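Local coordinates for glycosyl hydrolases family 2, sugar binding domain protein (Bacteroides uniformis str. 3978 T3 ii, PDB 6D1P) that probably hydrolyses O-glycosidic bonds as a gut-bacterial beta-glucuronidase of glycosyl hydrolase family 2, at residues G133-W137 with H365-S369; T328-H334 with F575-F581; Q352-M356 with G604-Y610. The contacts are given in a common frame with arbitrary orientation. Where two conformers were deposited one is given. Residue numbers count along the deposited sequence, not the author numbering.

Interaction 1: G133-W137 with H365-S369; sequences GYDEW and HYQQS
Two irregular loop segments, 133-137 and 365-369, meet here with no hydrogen bond between them, and together they bury 264 Å². The backbones come closest at Y134 and Q367, whose CA atoms lie 5.4 Å apart. Y134 has phi/psi of -138/-7, D135 and E136 then run extended, and the other segment is extended from Y366 to S369.

Aromatic packing supplies the main contact. Both CA-to-CB bonds of Y134 (chi1 m) and Y366 (chi1 38°, p) point toward the opposite segment, which brings the rings into an offset stack with centroids 4.3 Å apart and planes at 22°; Y134 CD1 and Y366 CD1 approach to 3.4 Å. Y366 CB also sits over the Y134 face, 3.8 Å from the ring centroid, as a CH-pi contact. The Y366 hydroxyl is engaged elsewhere, by H331.

Van der Waals contacts follow Q367, whose extended side chain (chi1 t, chi2 t) runs alongside the 133-137 backbone. Y134 CB is 3.2 Å from Q367 O, and D135 CB is 3.4 Å from Q367 OE1; the Q367 amide has its main polar partner in Q413. Y134 O and Q367 O, 3.3 Å apart, are both acceptors and cannot bond each other.

The stack is an interdomain contact, joining the sugar-binding domain to the TIM-barrel domain of this family 2 enzyme. One loop connects strands 125-131 and 137-140; the other leads from barrel strand 360-362 to helix 370-379, where S369 is the N-cap. Helix 397-414 lies against both: M406 touches Y134 and D135, M410 touches Q367, and N409 bonds D135.

Interaction 2: T328-H334 with F575-F581; sequences THRHEDH and FWTFKDF. With NA (sodium ion), chain C.
This buried contact, 693 Å² in all, joins two neighbouring segments of the TIM barrel: the end of strand 321-329 with its following loop, and the loop after the parallel strand 572-574. CA pairs T328-F575 and H329-T577 are each 4.9 Å apart, opening to 6.0 Å at D333-F581. A cis peptide precedes T577. F578 N donates to H329 O and, with H329 at chi1 m and chi2 71°, H329 ND1 donates to F575 O (both 2.9 Å, 155°).

H329, H331, W576 and F581 form an aromatic cluster. The W576 edge (chi1 t) meets the H329 face (centroids 4.6 Å, planes 57°), and the H331 edge meets the F581 face (4.2 Å, 50°).

K579 (chi1 t, chi2 t, chi3 p), also salt-bridged to E349, donates from NZ to H334 ND1 (3.1 Å). Water 1 links H331 O (2.5 Å) to K579 NZ (3.0 Å). Sodium is bound by D333 O and D333 OD2 (each 3.0 Å), D580 O (2.7 Å) and water 2 (2.8 Å); D333 OD1 hydrogen-bonds Y187 and salt-bridges R602.

Adjacent parallel strands passing into loops at their C-terminal ends are characteristic of a TIM barrel; here those loops share a sodium site.

Interaction 3: Q352-M356 with G604-Y610; sequences QIKEM and GTPKESY
Y610, in the first turn of helix 609-617, loses 113 Å² to the contact, the most here. With chi1 t its ring reaches helix 343-356, and Y610 OH donates to the backbone Q352 O at 2.6 Å. Q352 O also receives a weak bond from M356 N (3.1 Å). Water 3 links Y610 OH (3.1 Å) to E355 OE1 (2.8 Å). Nearest CA pairs are Q352-G604 (8.5 Å) and M356-Y610 (7.0 Å).

Q352 buries 78 Å². Its chi1 t, chi2 t side chain extends to place NE2 2.8 Å from G604 O in a nearly straight bond (177°). G604 has phi/psi 91/-1, where a CB would be jammed against the preceding carbonyl O.

Within the TIM-barrel domain, the contact joins helix 343-356, which follows barrel strand 321-329, to helix 609-617 and the loop leading into it. M356, 50 Å² covered, packs on the Y610 ring: CG lies over one face, 4.1 Å from the centroid, and SD makes an oblique Met-aromatic contact at 4.5 Å.

How the interactions relate
Interactions 1 and 2 are buried, interaction 3 partly so. Only interaction 1 spans two domains; its chemistry is ring stacking plus van der Waals packing of a glutamine, with no hydrogen bond across. Interaction 2 combines backbone bonds, aromatic packing and a metal; interaction 3, side chains bonded to backbone carbonyls and methionine packing on a tyrosine ring. Interactions 2 and 3 use consecutive elements, strand 321-329 and helix 343-356, with all four segments in the TIM-barrel domain. Interaction 2 lies between the others: Y366 OH is 2.7 Å from H331 ND1, a probable hydrogen bond, D580 OD1 salt-bridges K607 NZ (2.8 Å), and F578 packs on I353 and Y610. Interactions 1 and 3 do not touch.

Interaction 1: G133-W137 with H365-S369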
loop_
_atom_site.group_PDB
_atom_site.type_symbol
_atom_site.label_atom_id
_atom_site.label_comp_id
_atom_site.label_asym_id
_atom_site.label_seq_id
_atom_site.Cartn_x
_atom_site.Cartn_y
_atom_site.Cartn_z
ATOM N N GLY A 133 -4.247 -19.746 -7.400
ATOM C CA GLY A 133 -4.365 -19.521 -5.981
ATOM C C GLY A 133 -5.185 -20.529 -5.222
ATOM O O GLY A 133 -5.473 -20.301 -4.044
ATOM N N TYR A 134 -5.591 -21.634 -5.835
ATOM C CA TYR A 134 -6.595 -22.457 -5.169
ATOM C C TYR A 134 -6.349 -23.952 -5.232
ATOM O O TYR A 134 -7.092 -24.694 -4.587
ATOM C CB TYR A 134 -7.983 -22.147 -5.750
ATOM C CG TYR A 134 -8.234 -20.675 -5.751
ATOM C CD1 TYR A 134 -8.688 -20.039 -4.597
ATOM C CD2 TYR A 134 -7.943 -19.898 -6.872
ATOM C CE1 TYR A 134 -8.868 -18.662 -4.561
ATOM C CE2 TYR A 134 -8.127 -18.521 -6.847
ATOM C CZ TYR A 134 -8.586 -17.909 -5.686
ATOM O OH TYR A 134 -8.779 -16.544 -5.641
ATOM N N ASP A 135 -5.358 -24.427 -5.974
ATOM C CA ASP A 135 -5.019 -25.840 -6.014
ATOM C C ASP A 135 -3.764 -26.098 -5.181
ATOM O O ASP A 135 -3.022 -25.176 -4.828
ATOM C CB ASP A 135 -4.811 -26.304 -7.462
ATOM C CG ASP A 135 -3.812 -25.431 -8.228
ATOM O OD1 ASP A 135 -3.590 -24.263 -7.828
ATOM O OD2 ASP A 135 -3.251 -25.916 -9.236
ATOM N N GLU A 136 -3.534 -27.369 -4.870
ATOM C CA GLU A 136 -2.393 -27.763 -4.058
ATOM C C GLU A 136 -1.211 -28.091 -4.947
ATOM O O GLU A 136 -1.368 -28.566 -6.075
ATOM C CB GLU A 136 -2.711 -28.983 -3.201
ATOM C CG GLU A 136 -3.972 -28.854 -2.407
ATOM C CD GLU A 136 -4.182 -30.027 -1.485
ATOM O OE1 GLU A 136 -3.788 -31.150 -1.858
ATOM O OE2 GLU A 136 -4.723 -29.818 -0.386
ATOM N N TRP A 137 -0.018 -27.863 -4.407
ATOM C CA TRP A 137 1.218 -28.068 -5.149
ATOM C C TRP A 137 2.332 -28.175 -4.121
ATOM O O TRP A 137 2.138 -27.871 -2.943
ATOM C CB TRP A 137 1.448 -26.929 -6.154
ATOM C CG TRP A 137 1.416 -25.559 -5.493
ATOM C CD1 TRP A 137 0.315 -24.866 -5.076
ATOM C CD2 TRP A 137 2.545 -24.730 -5.194
ATOM N NE1 TRP A 137 0.688 -23.666 -4.525
ATOM C CE2 TRP A 137 2.054 -23.558 -4.581
ATOM C CE3 TRP A 137 3.922 -24.871 -5.372
ATOM C CZ2 TRP A 137 2.892 -22.537 -4.139
ATOM C CZ3 TRP A 137 4.760 -23.845 -4.931
ATOM C CH2 TRP A 137 4.237 -22.700 -4.314
ATOM N N HIS A 365 -16.139 -20.197 -6.386
ATOM C CA HIS A 365 -15.754 -20.295 -7.783
ATOM C C HIS A 365 -14.350 -20.859 -7.950
ATOM O O HIS A 365 -13.647 -20.523 -8.906
ATOM C CB HIS A 365 -15.876 -18.927 -8.460
ATOM C CG HIS A 365 -17.253 -18.348 -8.392
ATOM N ND1 HIS A 365 -18.380 -19.061 -8.761
ATOM C CD2 HIS A 365 -17.693 -17.136 -7.981
ATOM C CE1 HIS A 365 -19.450 -18.301 -8.602
ATOM N NE2 HIS A 365 -19.060 -17.130 -8.126
ATOM N N TYR A 366 -13.932 -21.736 -7.045
ATOM C CA TYR A 366 -12.574 -22.265 -7.107
ATOM C C TYR A 366 -12.493 -23.486 -6.197
ATOM O O TYR A 366 -13.325 -23.675 -5.300
ATOM C CB TYR A 366 -11.546 -21.195 -6.695
ATOM C CG TYR A 366 -12.058 -20.352 -5.552
ATOM C CD1 TYR A 366 -12.003 -20.816 -4.240
ATOM C CD2 TYR A 366 -12.645 -19.108 -5.786
ATOM C CE1 TYR A 366 -12.487 -20.045 -3.181
ATOM C CE2 TYR A 366 -13.137 -18.321 -4.737
ATOM C CZ TYR A 366 -13.061 -18.807 -3.437
ATOM O OH TYR A 366 -13.557 -18.056 -2.408
ATOM N N GLN A 367 -11.500 -24.327 -6.464
ATOM C CA GLN A 367 -11.106 -25.355 -5.514
ATOM C C GLN A 367 -10.853 -24.746 -4.138
ATOM O O GLN A 367 -10.159 -23.730 -4.011
ATOM C CB GLN A 367 -9.844 -26.060 -6.018
ATOM C CG GLN A 367 -9.251 -27.061 -5.045
ATOM C CD GLN A 367 -8.092 -27.844 -5.643
ATOM O OE1 GLN A 367 -7.822 -27.775 -6.856
ATOM N NE2 GLN A 367 -7.396 -28.596 -4.791
ATOM N N GLN A 368 -11.410 -25.367 -3.104
ATOM C CA GLN A 368 -11.252 -24.869 -1.744
ATOM C C GLN A 368 -10.423 -25.852 -0.931
ATOM O O GLN A 368 -10.124 -26.958 -1.385
ATOM C CB GLN A 368 -12.620 -24.597 -1.098
ATOM C CG GLN A 368 -13.377 -23.510 -1.839
ATOM C CD GLN A 368 -14.479 -22.851 -1.054
ATOM O OE1 GLN A 368 -14.825 -23.267 0.053
ATOM N NE2 GLN A 368 -15.044 -21.799 -1.625
ATOM N N SER A 369 -10.009 -25.405 0.265
ATOM C CA SER A 369 -9.172 -26.198 1.172
ATOM C C SER A 369 -9.668 -27.632 1.334
ATOM O O SER A 369 -10.860 -27.874 1.520
ATOM C CB SER A 369 -9.132 -25.532 2.551
ATOM O OG SER A 369 -8.614 -26.414 3.529
#

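Interaction 2: T328-H334 with F575-F581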
loop_
_atom_site.group_PDB
_atom_site.type_symbol
_atom_site.label_atom_id
_atom_site.label_comp_id
_atom_site.label_asym_id
_atom_site.label_seq_id
_atom_site.Cartn_x
_atom_site.Cartn_y
_atom_site.Cartn_z
ATOM N N THR A 328 -26.220 -24.447 -0.372
ATOM C CA THR A 328 -25.702 -23.103 -0.148
ATOM C C THR A 328 -24.355 -22.979 -0.874
ATOM O O THR A 328 -23.904 -23.912 -1.560
ATOM C CB THR A 328 -25.608 -22.811 1.368
ATOM O OG1 THR A 328 -25.542 -21.396 1.613
ATOM C CG2 THR A 328 -24.420 -23.506 2.021
ATOM N N HIS A 329 -23.731 -21.802 -0.766
ATOM C CA HIS A 329 -22.334 -21.622 -1.137
ATOM C C HIS A 329 -21.571 -21.043 0.048
ATOM O O HIS A 329 -22.163 -20.504 0.995
ATOM C CB HIS A 329 -22.108 -20.649 -2.311
ATOM C CG HIS A 329 -22.888 -20.936 -3.553
ATOM N ND1 HIS A 329 -24.249 -20.743 -3.639
ATOM C CD2 HIS A 329 -22.480 -21.292 -4.792
ATOM C CE1 HIS A 329 -24.653 -21.013 -4.866
ATOM N NE2 HIS A 329 -23.597 -21.346 -5.586
ATOM N N ARG A 330 -20.246 -21.122 -0.041
ATOM C CA ARG A 330 -19.348 -20.415 0.864
ATOM C C ARG A 330 -18.146 -19.938 0.063
ATOM O O ARG A 330 -17.743 -20.579 -0.913
ATOM C CB ARG A 330 -18.877 -21.302 2.034
ATOM C CG ARG A 330 -17.862 -22.354 1.616
ATOM C CD ARG A 330 -17.351 -23.208 2.776
ATOM N NE ARG A 330 -16.659 -22.434 3.806
ATOM C CZ ARG A 330 -15.381 -22.072 3.742
ATOM N NH1 ARG A 330 -14.642 -22.400 2.695
ATOM N NH2 ARG A 330 -14.837 -21.384 4.736
ATOM N N HIS A 331 -17.602 -18.790 0.458
ATOM C CA HIS A 331 -16.346 -18.288 -0.083
ATOM C C HIS A 331 -15.243 -18.571 0.918
ATOM O O HIS A 331 -15.501 -18.799 2.104
ATOM C CB HIS A 331 -16.419 -16.782 -0.359
ATOM C CG HIS A 331 -16.702 -16.431 -1.788
ATOM N ND1 HIS A 331 -15.878 -16.810 -2.829
ATOM C CD2 HIS A 331 -17.708 -15.715 -2.348
ATOM C CE1 HIS A 331 -16.374 -16.362 -3.967
ATOM N NE2 HIS A 331 -17.481 -15.691 -3.706
ATOM N N GLU A 332 -13.999 -18.573 0.448
ATOM C CA GLU A 332 -12.875 -18.677 1.379
ATOM C C GLU A 332 -12.519 -17.260 1.823
ATOM O O GLU A 332 -11.605 -16.604 1.311
ATOM C CB GLU A 332 -11.715 -19.445 0.756
ATOM C CG GLU A 332 -11.946 -20.966 0.875
ATOM C CD GLU A 332 -10.733 -21.803 0.518
ATOM O OE1 GLU A 332 -9.771 -21.243 -0.079
ATOM O OE2 GLU A 332 -10.747 -23.017 0.833
ATOM N N ASP A 333 -13.288 -16.795 2.808
ATOM C CA ASP A 333 -13.369 -15.410 3.238
ATOM C C ASP A 333 -13.969 -15.411 4.640
ATOM O O ASP A 333 -14.931 -16.147 4.901
ATOM C CB ASP A 333 -14.248 -14.600 2.266
ATOM C CG ASP A 333 -14.474 -13.160 2.718
ATOM O OD1 ASP A 333 -13.742 -12.262 2.265
ATOM O OD2 ASP A 333 -15.401 -12.906 3.514
ATOM N N HIS A 334 -13.392 -14.613 5.538
ATOM C CA HIS A 334 -13.939 -14.482 6.880
ATOM C C HIS A 334 -13.421 -13.192 7.504
ATOM O O HIS A 334 -12.347 -12.698 7.143
ATOM C CB HIS A 334 -13.577 -15.675 7.767
ATOM C CG HIS A 334 -14.397 -15.750 9.015
ATOM N ND1 HIS A 334 -15.525 -16.538 9.116
ATOM C CD2 HIS A 334 -14.285 -15.097 10.199
ATOM C CE1 HIS A 334 -16.054 -16.390 10.318
ATOM N NE2 HIS A 334 -15.323 -15.519 10.993
ATOM N N PHE A 575 -28.742 -21.633 -2.657
ATOM C CA PHE A 575 -28.863 -20.191 -2.543
ATOM C C PHE A 575 -27.477 -19.580 -2.382
ATOM O O PHE A 575 -26.527 -20.244 -1.959
ATOM C CB PHE A 575 -29.808 -19.786 -1.403
ATOM C CG PHE A 575 -29.243 -19.953 -0.012
ATOM C CD1 PHE A 575 -29.455 -21.133 0.703
ATOM C CD2 PHE A 575 -28.578 -18.895 0.621
ATOM C CE1 PHE A 575 -28.973 -21.276 2.013
ATOM C CE2 PHE A 575 -28.074 -19.026 1.917
ATOM C CZ PHE A 575 -28.279 -20.210 2.620
ATOM N N TRP A 576 -27.348 -18.328 -2.811
ATOM C CA TRP A 576 -26.109 -17.561 -2.691
ATOM C C TRP A 576 -26.403 -16.444 -1.705
ATOM O O TRP A 576 -27.153 -15.515 -2.023
ATOM C CB TRP A 576 -25.655 -17.013 -4.044
ATOM C CG TRP A 576 -24.348 -16.239 -3.995
ATOM C CD1 TRP A 576 -24.167 -14.961 -3.557
ATOM C CD2 TRP A 576 -23.059 -16.717 -4.390
ATOM N NE1 TRP A 576 -22.841 -14.620 -3.634
ATOM C CE2 TRP A 576 -22.136 -15.676 -4.145
ATOM C CE3 TRP A 576 -22.596 -17.924 -4.931
ATOM C CZ2 TRP A 576 -20.769 -15.793 -4.443
ATOM C CZ3 TRP A 576 -21.241 -18.055 -5.212
ATOM C CH2 TRP A 576 -20.338 -16.990 -4.964
ATOM N N THR A 577 -25.828 -16.525 -0.513
ATOM C CA THR A 577 -24.777 -17.464 -0.152
ATOM C C THR A 577 -24.888 -17.619 1.355
ATOM O O THR A 577 -25.730 -16.952 1.983
ATOM C CB THR A 577 -23.346 -16.948 -0.572
ATOM O OG1 THR A 577 -22.359 -17.956 -0.309
ATOM C CG2 THR A 577 -22.973 -15.652 0.156
ATOM N N PHE A 578 -24.067 -18.486 1.958
ATOM C CA PHE A 578 -24.229 -18.732 3.393
ATOM C C PHE A 578 -23.878 -17.497 4.216
ATOM O O PHE A 578 -24.635 -17.103 5.116
ATOM C CB PHE A 578 -23.379 -19.918 3.843
ATOM C CG PHE A 578 -23.472 -20.189 5.325
ATOM C CD1 PHE A 578 -24.675 -20.604 5.897
ATOM C CD2 PHE A 578 -22.362 -20.019 6.149
ATOM C CE1 PHE A 578 -24.770 -20.843 7.284
ATOM C CE2 PHE A 578 -22.438 -20.256 7.517
ATOM C CZ PHE A 578 -23.645 -20.662 8.098
ATOM N N LYS A 579 -22.737 -16.869 3.908
ATOM C CA LYS A 579 -22.112 -15.869 4.765
ATOM C C LYS A 579 -21.712 -14.633 3.967
ATOM O O LYS A 579 -21.140 -14.749 2.878
ATOM C CB LYS A 579 -20.879 -16.473 5.455
ATOM C CG LYS A 579 -20.294 -15.625 6.571
ATOM C CD LYS A 579 -19.281 -16.429 7.394
ATOM C CE LYS A 579 -17.993 -16.657 6.582
ATOM N NZ LYS A 579 -17.351 -17.891 7.076
ATOM N N ASP A 580 -22.031 -13.454 4.510
ATOM C CA ASP A 580 -21.505 -12.198 3.991
ATOM C C ASP A 580 -20.013 -12.325 3.746
ATOM O O ASP A 580 -19.280 -12.835 4.595
ATOM C CB ASP A 580 -21.763 -11.063 4.986
ATOM C CG ASP A 580 -23.209 -10.639 5.040
ATOM O OD1 ASP A 580 -24.031 -11.263 4.336
ATOM O OD2 ASP A 580 -23.523 -9.672 5.794
ATOM N N PHE A 581 -19.559 -11.862 2.588
ATOM C CA PHE A 581 -18.151 -11.982 2.245
ATOM C C PHE A 581 -17.712 -10.726 1.511
ATOM O O PHE A 581 -18.531 -9.979 0.969
ATOM C CB PHE A 581 -17.895 -13.227 1.391
ATOM C CG PHE A 581 -18.453 -13.113 0.009
ATOM C CD1 PHE A 581 -19.769 -13.466 -0.246
ATOM C CD2 PHE A 581 -17.667 -12.612 -1.041
ATOM C CE1 PHE A 581 -20.296 -13.346 -1.518
ATOM C CE2 PHE A 581 -18.188 -12.487 -2.305
ATOM C CZ PHE A 581 -19.507 -12.868 -2.559
HETATM NA NA NA C . -17.519 -14.821 4.416
HETATM O O HOH W 1 -16.893 -18.741 4.200
HETATM O O HOH W 2 -18.217 -17.019 2.807
#

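Interaction 3: Q352-M356 with G604-Y610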
loop_
_atom_site.group_PDB
_atom_site.type_symbol
_atom_site.label_atom_id
_atom_site.label_comp_id
_atom_site.label_asym_id
_atom_site.label_seq_id
_atom_site.Cartn_x
_atom_site.Cartn_y
_atom_site.Cartn_z
ATOM N N GLN A 352 -22.031 -24.976 11.388
ATOM C CA GLN A 352 -23.147 -24.039 11.347
ATOM C C GLN A 352 -24.023 -24.290 10.124
ATOM O O GLN A 352 -25.257 -24.172 10.187
ATOM C CB GLN A 352 -22.610 -22.610 11.341
ATOM C CG GLN A 352 -23.504 -21.564 11.997
ATOM C CD GLN A 352 -22.866 -20.165 11.954
ATOM O OE1 GLN A 352 -21.913 -19.940 11.211
ATOM N NE2 GLN A 352 -23.394 -19.232 12.739
ATOM N N ILE A 353 -23.391 -24.646 9.004
ATOM C CA ILE A 353 -24.117 -24.936 7.774
ATOM C C ILE A 353 -24.908 -26.230 7.927
ATOM O O ILE A 353 -26.118 -26.272 7.662
ATOM C CB ILE A 353 -23.133 -25.003 6.588
ATOM C CG1 ILE A 353 -22.493 -23.627 6.365
ATOM C CG2 ILE A 353 -23.823 -25.533 5.339
ATOM C CD1 ILE A 353 -21.559 -23.546 5.199
ATOM N N LYS A 354 -24.227 -27.301 8.351
ATOM C CA LYS A 354 -24.894 -28.577 8.589
ATOM C C LYS A 354 -26.093 -28.413 9.519
ATOM O O LYS A 354 -27.181 -28.920 9.236
ATOM C CB LYS A 354 -23.901 -29.584 9.165
ATOM C CG LYS A 354 -24.535 -30.937 9.463
ATOM C CD LYS A 354 -24.864 -31.687 8.185
ATOM C CE LYS A 354 -25.588 -33.003 8.489
ATOM N NZ LYS A 354 -25.590 -33.880 7.281
ATOM N N GLU A 355 -25.922 -27.657 10.608
ATOM C CA GLU A 355 -27.009 -27.412 11.552
ATOM C C GLU A 355 -28.137 -26.590 10.957
ATOM O O GLU A 355 -29.231 -26.573 11.531
ATOM C CB GLU A 355 -26.474 -26.696 12.789
ATOM C CG GLU A 355 -25.599 -27.593 13.604
ATOM C CD GLU A 355 -24.784 -26.852 14.632
ATOM O OE1 GLU A 355 -25.083 -25.658 14.885
ATOM O OE2 GLU A 355 -23.831 -27.470 15.171
ATOM N N MET A 356 -27.877 -25.855 9.871
ATOM C CA MET A 356 -28.946 -25.133 9.197
ATOM C C MET A 356 -29.834 -26.090 8.405
ATOM O O MET A 356 -30.965 -25.741 8.060
ATOM C CB MET A 356 -28.354 -24.057 8.281
ATOM C CG MET A 356 -29.368 -23.062 7.710
ATOM S SD MET A 356 -28.622 -21.937 6.472
ATOM C CE MET A 356 -27.839 -23.141 5.400
ATOM N N GLY A 604 -19.698 -14.801 11.119
ATOM C CA GLY A 604 -20.494 -15.947 11.494
ATOM C C GLY A 604 -21.679 -15.639 12.377
ATOM O O GLY A 604 -22.414 -16.560 12.734
ATOM N N THR A 605 -21.890 -14.389 12.746
ATOM C CA THR A 605 -23.063 -14.046 13.534
ATOM C C THR A 605 -24.302 -14.275 12.682
ATOM O O THR A 605 -24.412 -13.685 11.600
ATOM C CB THR A 605 -23.015 -12.596 14.014
ATOM O OG1 THR A 605 -21.757 -12.330 14.669
ATOM C CG2 THR A 605 -24.168 -12.329 14.973
ATOM N N PRO A 606 -25.250 -15.106 13.121
ATOM C CA PRO A 606 -26.433 -15.386 12.292
ATOM C C PRO A 606 -27.356 -14.188 12.129
ATOM O O PRO A 606 -27.661 -13.478 13.088
ATOM C CB PRO A 606 -27.136 -16.519 13.052
ATOM C CG PRO A 606 -26.034 -17.174 13.858
ATOM C CD PRO A 606 -25.060 -16.091 14.199
ATOM N N LYS A 607 -27.791 -13.964 10.888
ATOM C CA LYS A 607 -28.957 -13.135 10.633
ATOM C C LYS A 607 -30.219 -13.938 10.945
ATOM O O LYS A 607 -30.179 -15.154 11.126
ATOM C CB LYS A 607 -28.999 -12.668 9.172
ATOM C CG LYS A 607 -27.714 -12.032 8.639
ATOM C CD LYS A 607 -27.915 -11.532 7.216
ATOM C CE LYS A 607 -26.599 -11.052 6.595
ATOM N NZ LYS A 607 -26.664 -10.750 5.118
ATOM N N GLU A 608 -31.356 -13.253 10.981
ATOM C CA GLU A 608 -32.596 -13.965 11.266
ATOM C C GLU A 608 -33.080 -14.796 10.084
ATOM O O GLU A 608 -33.923 -15.686 10.268
ATOM C CB GLU A 608 -33.659 -12.969 11.733
ATOM C CG GLU A 608 -33.119 -12.079 12.870
ATOM C CD GLU A 608 -34.170 -11.663 13.885
ATOM O OE1 GLU A 608 -34.996 -12.523 14.324
ATOM O OE2 GLU A 608 -34.177 -10.468 14.234
ATOM N N SER A 609 -32.532 -14.574 8.894
ATOM C CA SER A 609 -32.832 -15.451 7.774
ATOM C C SER A 609 -32.217 -16.829 7.939
ATOM O O SER A 609 -32.695 -17.777 7.312
ATOM C CB SER A 609 -32.328 -14.830 6.486
ATOM O OG SER A 609 -30.982 -14.409 6.658
ATOM N N TYR A 610 -31.147 -16.962 8.737
ATOM C CA TYR A 610 -30.578 -18.286 8.988
ATOM C C TYR A 610 -31.628 -19.244 9.564
ATOM O O TYR A 610 -31.580 -20.447 9.293
ATOM C CB TYR A 610 -29.373 -18.163 9.930
ATOM C CG TYR A 610 -28.763 -19.489 10.393
ATOM C CD1 TYR A 610 -29.231 -20.137 11.546
ATOM C CD2 TYR A 610 -27.704 -20.079 9.698
ATOM C CE1 TYR A 610 -28.663 -21.350 11.983
ATOM C CE2 TYR A 610 -27.139 -21.293 10.121
ATOM C CZ TYR A 610 -27.630 -21.924 11.268
ATOM O OH TYR A 610 -27.070 -23.116 11.692
HETATM O O HOH W 3 -26.156 -23.112 14.622
#